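Long-range contacts in centrosomal protein of 192 kDa (Homo sapiens, PDB 6FVI), which scaffolds the activation of the kinases AURKA and PLK1 at centrosomes, is required for centrosome maturation and bipolar spindle assembly, and is represented here by its seventh PapD-like (ASH) domain: residues 16-21 and 125-130; 43-48 and 97-102; 53-58 and 84-89. All coordinates share one frame; numbering follows the deposited sequence.

Contact 1 of 3, residues 16-21 and 125-130; sequences PPSTKV and PHMKHT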
loop_
_atom_site.group_PDB
_atom_site.type_symbol
_atom_site.label_atom_id
_atom_site.label_comp_id
_atom_site.label_asym_id
_atom_site.label_seq_id
_atom_site.Cartn_x
_atom_site.Cartn_y
_atom_site.Cartn_z
ATOM N N PRO A 16 -1.736 5.983 19.807
ATOM C CA PRO A 16 -2.480 7.222 19.944
ATOM C C PRO A 16 -3.480 7.404 18.807
ATOM O O PRO A 16 -3.466 6.641 17.823
ATOM C CB PRO A 16 -1.378 8.276 19.885
ATOM C CG PRO A 16 -0.327 7.659 19.027
ATOM C CD PRO A 16 -0.379 6.196 19.253
ATOM N N PRO A 17 -4.303 8.450 18.876
ATOM C CA PRO A 17 -5.342 8.635 17.852
ATOM C C PRO A 17 -4.813 8.838 16.439
ATOM O O PRO A 17 -5.526 8.596 15.458
ATOM C CB PRO A 17 -6.122 9.858 18.338
ATOM C CG PRO A 17 -5.855 9.937 19.791
ATOM C CD PRO A 17 -4.494 9.362 20.023
ATOM N N SER A 18 -3.561 9.263 16.303
ATOM C CA SER A 18 -2.913 9.406 15.015
ATOM C C SER A 18 -2.737 8.084 14.276
ATOM O O SER A 18 -2.407 8.077 13.094
ATOM C CB SER A 18 -1.576 10.125 15.199
ATOM O OG SER A 18 -0.896 9.597 16.318
ATOM N N THR A 19 -2.979 6.959 14.965
ATOM C CA THR A 19 -2.955 5.650 14.324
ATOM C C THR A 19 -4.302 5.182 13.818
ATOM O O THR A 19 -4.372 4.120 13.245
ATOM C CB THR A 19 -2.371 4.571 15.241
ATOM O OG1 THR A 19 -3.187 4.382 16.399
ATOM C CG2 THR A 19 -0.942 4.921 15.643
ATOM N N LYS A 20 -5.349 6.002 13.937
ATOM C CA LYS A 20 -6.736 5.599 13.618
ATOM C C LYS A 20 -7.131 5.699 12.134
ATOM O O LYS A 20 -8.300 5.855 11.767
ATOM C CB LYS A 20 -7.729 6.399 14.469
ATOM C CG LYS A 20 -7.651 6.092 15.957
ATOM C CD LYS A 20 -8.653 6.913 16.762
ATOM C CE LYS A 20 -10.077 6.459 16.505
ATOM N NZ LYS A 20 -11.091 7.322 17.176
ATOM N N VAL A 21 -6.153 5.547 11.273
ATOM C CA VAL A 21 -6.362 5.604 9.830
ATOM C C VAL A 21 -6.096 4.209 9.342
ATOM O O VAL A 21 -5.090 3.616 9.718
ATOM C CB VAL A 21 -5.419 6.612 9.184
ATOM C CG1 VAL A 21 -5.755 6.738 7.738
ATOM C CG2 VAL A 21 -5.506 7.932 9.915
ATOM N N PRO A 125 2.492 17.068 13.003
ATOM C CA PRO A 125 3.286 16.361 12.016
ATOM C C PRO A 125 4.227 15.325 12.591
ATOM O O PRO A 125 4.652 14.438 11.870
ATOM C CB PRO A 125 4.038 17.466 11.271
ATOM C CG PRO A 125 3.936 18.668 12.129
ATOM C CD PRO A 125 2.688 18.526 12.919
ATOM N N HIS A 126 4.534 15.426 13.871
ATOM C CA HIS A 126 5.387 14.456 14.537
ATOM C C HIS A 126 4.686 13.133 14.828
ATOM O O HIS A 126 5.363 12.136 15.099
ATOM C CB HIS A 126 5.948 15.069 15.809
ATOM C CG HIS A 126 4.917 15.584 16.758
ATOM N ND1 HIS A 126 4.106 16.669 16.484
ATOM C CD2 HIS A 126 4.576 15.147 17.988
ATOM C CE1 HIS A 126 3.320 16.865 17.526
ATOM N NE2 HIS A 126 3.600 15.972 18.456
HETATM N N MSE A 127 3.359 13.104 14.821
HETATM C CA MSE A 127 2.603 11.890 15.220
HETATM C C MSE A 127 2.316 11.038 13.988
HETATM O O MSE A 127 1.208 10.924 13.490
HETATM C CB MSE A 127 1.333 12.288 15.936
HETATM C CG MSE A 127 1.625 13.081 17.221
HETATM SE SE MSE A 127 2.772 12.236 18.490
HETATM C CE MSE A 127 1.705 10.693 18.831
ATOM N N LYS A 128 3.377 10.400 13.502
ATOM C CA LYS A 128 3.353 9.676 12.247
ATOM C C LYS A 128 2.789 8.280 12.405
ATOM O O LYS A 128 2.891 7.627 13.457
ATOM C CB LYS A 128 4.726 9.665 11.639
ATOM C CG LYS A 128 5.204 11.074 11.278
ATOM C CD LYS A 128 6.525 11.103 10.545
ATOM C CE LYS A 128 7.094 12.513 10.477
ATOM N NZ LYS A 128 6.197 13.472 9.762
ATOM N N HIS A 129 2.205 7.813 11.319
ATOM C CA HIS A 129 1.569 6.510 11.238
ATOM C C HIS A 129 1.866 5.973 9.845
ATOM O O HIS A 129 1.786 6.708 8.877
ATOM C CB HIS A 129 0.074 6.705 11.495
ATOM C CG HIS A 129 -0.833 5.555 11.200
ATOM N ND1 HIS A 129 -0.600 4.250 11.572
ATOM C CD2 HIS A 129 -2.049 5.572 10.605
ATOM C CE1 HIS A 129 -1.637 3.510 11.205
ATOM N NE2 HIS A 129 -2.531 4.293 10.628
ATOM N N THR A 130 2.216 4.700 9.761
ATOM C CA THR A 130 2.530 4.060 8.495
ATOM C C THR A 130 1.611 2.880 8.247
ATOM O O THR A 130 1.326 2.093 9.171
ATOM C CB THR A 130 3.970 3.568 8.531
ATOM O OG1 THR A 130 4.839 4.651 8.839
ATOM C CG2 THR A 130 4.391 2.993 7.215
HETATM O O HOH W 1 1.244 8.224 15.703
#
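At one end of this PapD-like (ASH) domain, the 3-10 turn 17-19 and Val-21, where strand 21-23 starts, meet Met-127 and His-129 at the entry to strand 129-139. The imidazole of His-129 carries the contact. Its CG is anti to the backbone N (chi1 168°), on the side of the turn, and the ring turns one face to Thr-19. NE2 donates to Val-21 O at 2.8 Å in a nearly straight bond (174°), the acceptor lying close to the ring plane. Over that face sits Thr-19 CA, 3.7 Å from the ring centroid, a CH-pi contact almost on the ring normal. Histidine suits this place because one flat group offers both an N-H at its rim and a face for an aliphatic C-H. A leucine in its place would probably leave Val-21 O without its ring N-H donor and Thr-19 CA without an aromatic face.

Further out, Ser-18 CB packs 3.4 Å from Met-127 O, while a water bonded to Ser-18 OG donates to Lys-128 O, 2.8 Å from the water oxygen. Met-127, present as selenomethionine and the centre of an inverse gamma turn, bends at chi2 and chi3, and its CE comes to 3.7 Å from Pro-16 CG. Thr-19 N and OG1 both donate to Pro-16 O, OG1 at 2.7 Å, so the carbonyl is gripped twice and the turn is closed on itself. Strand 109-121 lies alongside: Ser-18 touches Pro-121, both Val-21 and His-129 pack on Cys-119, and His-129 is backbone-bonded to Cys-119, while Lys-20 is backbone-bonded to His-48, just after strand 39-47.

Contact 2 of 3, residues 43-48 and 97-102; sequences LELENH and QKVSIT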
loop_
_atom_site.group_PDB
_atom_site.type_symbol
_atom_site.label_atom_id
_atom_site.label_comp_id
_atom_site.label_asym_id
_atom_site.label_seq_id
_atom_site.Cartn_x
_atom_site.Cartn_y
_atom_site.Cartn_z
ATOM N N LEU A 43 -7.895 0.753 -3.550
ATOM C CA LEU A 43 -7.929 0.559 -2.097
ATOM C C LEU A 43 -8.533 1.824 -1.515
ATOM O O LEU A 43 -8.734 2.813 -2.217
ATOM C CB LEU A 43 -6.577 0.223 -1.510
ATOM C CG LEU A 43 -5.474 1.253 -1.673
ATOM C CD1 LEU A 43 -5.551 2.417 -0.661
ATOM C CD2 LEU A 43 -4.138 0.522 -1.517
ATOM N N GLU A 44 -8.869 1.773 -0.242
ATOM C CA GLU A 44 -9.400 2.920 0.423
ATOM C C GLU A 44 -8.618 3.205 1.671
ATOM O O GLU A 44 -8.212 2.298 2.400
ATOM C CB GLU A 44 -10.887 2.749 0.797
ATOM C CG GLU A 44 -11.780 2.787 -0.401
ATOM C CD GLU A 44 -13.270 2.610 -0.075
ATOM O OE1 GLU A 44 -13.605 2.222 1.056
ATOM O OE2 GLU A 44 -14.065 2.816 -0.990
ATOM N N LEU A 45 -8.396 4.501 1.902
ATOM C CA LEU A 45 -7.970 4.991 3.210
ATOM C C LEU A 45 -9.179 5.510 3.939
ATOM O O LEU A 45 -10.024 6.207 3.366
ATOM C CB LEU A 45 -6.963 6.122 3.088
ATOM C CG LEU A 45 -5.738 5.712 2.296
ATOM C CD1 LEU A 45 -4.927 6.945 1.920
ATOM C CD2 LEU A 45 -4.923 4.711 3.080
ATOM N N GLU A 46 -9.270 5.175 5.208
ATOM C CA GLU A 46 -10.401 5.668 6.014
ATOM C C GLU A 46 -9.868 6.248 7.305
ATOM O O GLU A 46 -9.130 5.589 8.061
ATOM C CB GLU A 46 -11.394 4.546 6.292
ATOM C CG GLU A 46 -12.615 5.014 7.063
ATOM C CD GLU A 46 -13.768 4.068 7.063
ATOM O OE1 GLU A 46 -13.793 3.100 6.274
ATOM O OE2 GLU A 46 -14.695 4.323 7.861
ATOM N N ASN A 47 -10.259 7.489 7.567
ATOM C CA ASN A 47 -9.844 8.216 8.759
ATOM C C ASN A 47 -10.897 8.059 9.854
ATOM O O ASN A 47 -11.937 8.694 9.812
ATOM C CB ASN A 47 -9.628 9.679 8.393
ATOM C CG ASN A 47 -9.209 10.525 9.571
ATOM O OD1 ASN A 47 -9.039 10.039 10.687
ATOM N ND2 ASN A 47 -9.005 11.804 9.306
ATOM N N HIS A 48 -10.605 7.168 10.799
ATOM C CA HIS A 48 -11.519 6.949 11.930
ATOM C C HIS A 48 -11.362 7.922 13.078
ATOM O O HIS A 48 -12.107 7.831 14.048
ATOM C CB HIS A 48 -11.336 5.540 12.470
ATOM C CG HIS A 48 -11.673 4.486 11.482
ATOM N ND1 HIS A 48 -12.970 4.101 11.249
ATOM C CD2 HIS A 48 -10.902 3.742 10.655
ATOM C CE1 HIS A 48 -12.983 3.152 10.331
ATOM N NE2 HIS A 48 -11.740 2.919 9.950
ATOM N N GLN A 97 -11.109 7.966 1.418
ATOM C CA GLN A 97 -10.461 8.305 0.163
ATOM C C GLN A 97 -10.212 7.045 -0.638
ATOM O O GLN A 97 -9.485 6.154 -0.196
ATOM C CB GLN A 97 -9.119 8.986 0.444
ATOM C CG GLN A 97 -8.266 9.235 -0.796
ATOM C CD GLN A 97 -8.835 10.312 -1.688
ATOM O OE1 GLN A 97 -8.952 11.457 -1.259
ATOM N NE2 GLN A 97 -9.162 9.967 -2.926
ATOM N N LYS A 98 -10.732 6.991 -1.853
ATOM C CA LYS A 98 -10.420 5.900 -2.740
ATOM C C LYS A 98 -9.113 6.224 -3.481
ATOM O O LYS A 98 -8.954 7.325 -4.029
ATOM C CB LYS A 98 -11.570 5.659 -3.727
ATOM C CG LYS A 98 -11.359 4.426 -4.595
ATOM C CD LYS A 98 -12.302 4.427 -5.766
ATOM C CE LYS A 98 -13.542 3.632 -5.460
ATOM N NZ LYS A 98 -13.463 2.299 -6.115
ATOM N N VAL A 99 -8.223 5.243 -3.488
ATOM C CA VAL A 99 -6.986 5.337 -4.262
ATOM C C VAL A 99 -7.167 4.358 -5.443
ATOM O O VAL A 99 -7.305 3.157 -5.246
ATOM C CB VAL A 99 -5.767 4.983 -3.422
ATOM C CG1 VAL A 99 -4.504 5.012 -4.288
ATOM C CG2 VAL A 99 -5.620 5.967 -2.251
ATOM N N SER A 100 -7.190 4.916 -6.648
ATOM C CA SER A 100 -7.304 4.139 -7.875
ATOM C C SER A 100 -5.924 3.680 -8.303
ATOM O O SER A 100 -4.996 4.468 -8.330
ATOM C CB SER A 100 -7.976 4.987 -8.929
ATOM O OG SER A 100 -9.287 5.334 -8.492
ATOM N N ILE A 101 -5.791 2.401 -8.647
ATOM C CA ILE A 101 -4.479 1.834 -8.906
ATOM C C ILE A 101 -4.554 1.130 -10.234
ATOM O O ILE A 101 -5.479 0.361 -10.503
ATOM C CB ILE A 101 -4.041 0.877 -7.778
ATOM C CG1 ILE A 101 -4.144 1.608 -6.434
ATOM C CG2 ILE A 101 -2.601 0.435 -7.996
ATOM C CD1 ILE A 101 -3.704 0.793 -5.256
ATOM N N THR A 102 -3.551 1.381 -11.079
ATOM C CA THR A 102 -3.455 0.778 -12.388
ATOM C C THR A 102 -2.180 -0.072 -12.473
ATOM O O THR A 102 -1.153 0.245 -11.891
ATOM C CB THR A 102 -3.495 1.890 -13.447
ATOM O OG1 THR A 102 -4.664 2.710 -13.240
ATOM C CG2 THR A 102 -3.501 1.329 -14.843
#
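Leu-43 turns its CG between the backbone N and the carbonyl carbon (chi1 61°), and its two methyls meet different residues of the opposing strand. CD1 lies 3.8 Å from Val-99 CB, the two side chains running side by side and pointing the same way. CD2 meets Ile-101 CD1, also at 3.8 Å, with the isoleucine crossing it obliquely. Ile-101 reaches that far because CD1 ends an extended chain (chi2 -178°). Branched aliphatic groups suit this buried face, where each offers methyls in more than one direction. In the conformer given, Leu-45 adds a looser touch of CD1 on Val-99 CG2.

The backbones form an antiparallel ladder between strands 39-47 and 96-103 of the immunoglobulin-like PapD fold, their short axes 156° apart in direction. Leu-43 with Val-99 and Leu-45 with Gln-97 are hydrogen-bonded pairs; in the first, Val-99 N donates to Leu-43 O at 2.8 Å, and in the second, Gln-97 N donates to Leu-45 O at 2.8 Å. Between them Glu-44 and Lys-98 form a non-hydrogen-bonded pair, where Glu-44 CA approaches Gln-97 O at 3.3 Å in a CA-H...O contact.

Glu-44 and Lys-98 occupy the other face, as long charged chains can at a boundary with solvent; the backbone pairing sets them beside each other there, Glu-44 CG touching Lys-98 CA. Gln-97 starts on the leucine face but bends at chi2, and its NE2 donates to Lys-98 O at 2.9 Å, approaching from above the carbonyl plane. The face bearing Leu-45 and Val-99 packs against Trp-55 and Leu-57 of strand 53-66.

Contact 3 of 3, residues 53-58 and 84-89; sequences VKWHLS and CSPISG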
loop_
_atom_site.group_PDB
_atom_site.type_symbol
_atom_site.label_atom_id
_atom_site.label_comp_id
_atom_site.label_asym_id
_atom_site.label_seq_id
_atom_site.Cartn_x
_atom_site.Cartn_y
_atom_site.Cartn_z
ATOM N N VAL A 53 -6.179 14.508 8.453
ATOM C CA VAL A 53 -4.943 13.779 8.309
ATOM C C VAL A 53 -4.283 14.061 6.979
ATOM O O VAL A 53 -4.899 13.921 5.914
ATOM C CB VAL A 53 -5.228 12.288 8.488
ATOM C CG1 VAL A 53 -4.080 11.411 8.016
ATOM C CG2 VAL A 53 -5.551 11.990 9.946
ATOM N N LYS A 54 -3.005 14.405 7.023
ATOM C CA LYS A 54 -2.164 14.520 5.828
ATOM C C LYS A 54 -1.609 13.151 5.501
ATOM O O LYS A 54 -1.033 12.517 6.376
ATOM C CB LYS A 54 -0.974 15.447 6.084
ATOM C CG LYS A 54 0.135 15.319 5.024
ATOM C CD LYS A 54 -0.276 15.924 3.711
ATOM C CE LYS A 54 0.484 15.331 2.528
ATOM N NZ LYS A 54 1.880 15.829 2.574
ATOM N N TRP A 55 -1.728 12.723 4.248
ATOM C CA TRP A 55 -1.244 11.415 3.845
ATOM C C TRP A 55 -0.483 11.498 2.541
ATOM O O TRP A 55 -0.723 12.378 1.712
ATOM C CB TRP A 55 -2.417 10.414 3.749
ATOM C CG TRP A 55 -3.435 10.768 2.707
ATOM C CD1 TRP A 55 -4.527 11.548 2.881
ATOM C CD2 TRP A 55 -3.448 10.362 1.338
ATOM N NE1 TRP A 55 -5.207 11.681 1.701
ATOM C CE2 TRP A 55 -4.573 10.951 0.741
ATOM C CE3 TRP A 55 -2.632 9.520 0.549
ATOM C CZ2 TRP A 55 -4.904 10.743 -0.599
ATOM C CZ3 TRP A 55 -2.982 9.315 -0.772
ATOM C CH2 TRP A 55 -4.091 9.930 -1.330
ATOM N N HIS A 56 0.405 10.522 2.343
ATOM C CA HIS A 56 1.199 10.424 1.144
ATOM C C HIS A 56 1.571 8.978 0.919
ATOM O O HIS A 56 1.980 8.296 1.862
ATOM C CB HIS A 56 2.469 11.274 1.309
ATOM C CG HIS A 56 3.472 11.089 0.223
ATOM N ND1 HIS A 56 3.324 11.530 -1.070
ATOM C CD2 HIS A 56 4.627 10.384 0.239
ATOM C CE1 HIS A 56 4.401 11.217 -1.767
ATOM N NE2 HIS A 56 5.193 10.493 -1.008
ATOM N N LEU A 57 1.458 8.518 -0.313
ATOM C CA LEU A 57 1.848 7.158 -0.718
ATOM C C LEU A 57 3.163 7.164 -1.374
ATOM O O LEU A 57 3.404 8.023 -2.213
ATOM C CB LEU A 57 0.984 6.610 -1.888
ATOM C CG LEU A 57 -0.489 6.698 -1.667
ATOM C CD1 LEU A 57 -1.352 6.152 -2.734
ATOM C CD2 LEU A 57 -0.885 6.028 -0.345
ATOM N N SER A 58 3.967 6.161 -1.067
ATOM C CA SER A 58 5.207 6.030 -1.770
ATOM C C SER A 58 5.580 4.591 -1.937
ATOM O O SER A 58 5.238 3.731 -1.158
ATOM C CB SER A 58 6.308 6.782 -1.053
ATOM O OG SER A 58 6.562 6.163 0.181
ATOM N N CYS A 84 -0.620 4.836 -8.716
ATOM C CA CYS A 84 -1.690 5.130 -7.788
ATOM C C CYS A 84 -2.147 6.562 -7.980
ATOM O O CYS A 84 -1.328 7.439 -8.273
ATOM C CB CYS A 84 -1.204 4.963 -6.350
ATOM S SG CYS A 84 -0.672 3.297 -5.917
ATOM N N SER A 85 -3.435 6.816 -7.770
ATOM C CA SER A 85 -4.000 8.154 -7.876
ATOM C C SER A 85 -5.137 8.308 -6.877
ATOM O O SER A 85 -6.022 7.464 -6.852
ATOM C CB SER A 85 -4.573 8.329 -9.271
ATOM O OG SER A 85 -5.170 9.591 -9.400
ATOM N N PRO A 86 -5.188 9.376 -6.085
ATOM C CA PRO A 86 -4.119 10.356 -5.845
ATOM C C PRO A 86 -2.979 9.729 -5.039
ATOM O O PRO A 86 -3.123 8.650 -4.461
ATOM C CB PRO A 86 -4.825 11.458 -5.023
ATOM C CG PRO A 86 -6.116 10.924 -4.643
ATOM C CD PRO A 86 -6.361 9.604 -5.225
ATOM N N ILE A 87 -1.870 10.466 -4.996
ATOM C CA ILE A 87 -0.776 9.975 -4.148
ATOM C C ILE A 87 -0.535 10.792 -2.908
ATOM O O ILE A 87 0.223 10.350 -2.054
ATOM C CB ILE A 87 0.535 9.720 -4.897
ATOM C CG1 ILE A 87 1.124 11.036 -5.369
ATOM C CG2 ILE A 87 0.315 8.748 -6.042
ATOM C CD1 ILE A 87 2.463 10.869 -6.018
ATOM N N SER A 88 -1.243 11.893 -2.728
ATOM C CA SER A 88 -1.257 12.560 -1.443
ATOM C C SER A 88 -2.487 13.382 -1.305
ATOM O O SER A 88 -3.213 13.597 -2.285
ATOM C CB SER A 88 -0.037 13.420 -1.265
ATOM O OG SER A 88 -0.035 14.441 -2.213
ATOM N N GLY A 89 -2.757 13.801 -0.083
ATOM C CA GLY A 89 -3.955 14.538 0.158
ATOM C C GLY A 89 -4.140 14.874 1.607
ATOM O O GLY A 89 -3.278 14.600 2.451
#
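The indole of Trp-55 lies flat against the backbone of Ser-88 and Gly-89. Gly-89 N sits 3.5 Å above the ring plane, over its centre, and Ser-88 C stands over the same face nearer the rim. Glycine suits this position because a CB there would clash with Trp-55 NE1. At the far rim Pro-86 O lies in the indole plane, 3.5 Å from CH2, and Pro-86 CG also touches CH2. Chi1 (63°) sets CG between the backbone N and the carbonyl carbon, and chi2 (-89°) turns the ring so that its face meets Gly-89.

The pairing is antiparallel, between strands 53-66 and 82-91 of the immunoglobulin-like sandwich. Trp-55 N donates to Gly-89 O at 3.0 Å, and Gly-89 N returns a bond to Trp-55 O. Leu-57 N donates to Ile-87 O at 2.8 Å; Ile-87 follows Pro-86 and its preceding cis peptide bond, in the break between 84-85 and 88-89.

Leu-57 reaches past this break, the branched end of the buried leucine placing CD1 3.8 Å from Cys-84 CB. On the opposite face His-56 presents its ring edge to Ser-88 CB, 3.9 Å from ND1, polar residues suited to a more exposed surface.

All three contacts reach one sheet, but in different settings. Contacts 2 and 3 are antiparallel strand pairings, each largely apolar on its buried face and polar on the more exposed one. Contact 1 is partly buried at the periphery, its centre about 16 Å from that of the chain; it joins a turn to the start of a strand and depends chiefly on a histidine, with a water and some apolar packing, in place of a ladder. Contact 2 fills its inner face with aliphatic chains, contact 3 with an indole laid on backbone. These two are the closest, about 9 Å between centres, and Ser-100 N probably bonds to Ser-85 O. Val-21 ties contact 1 to both, packing on the carbonyl oxygen of Glu-46 and the side chain of Val-53.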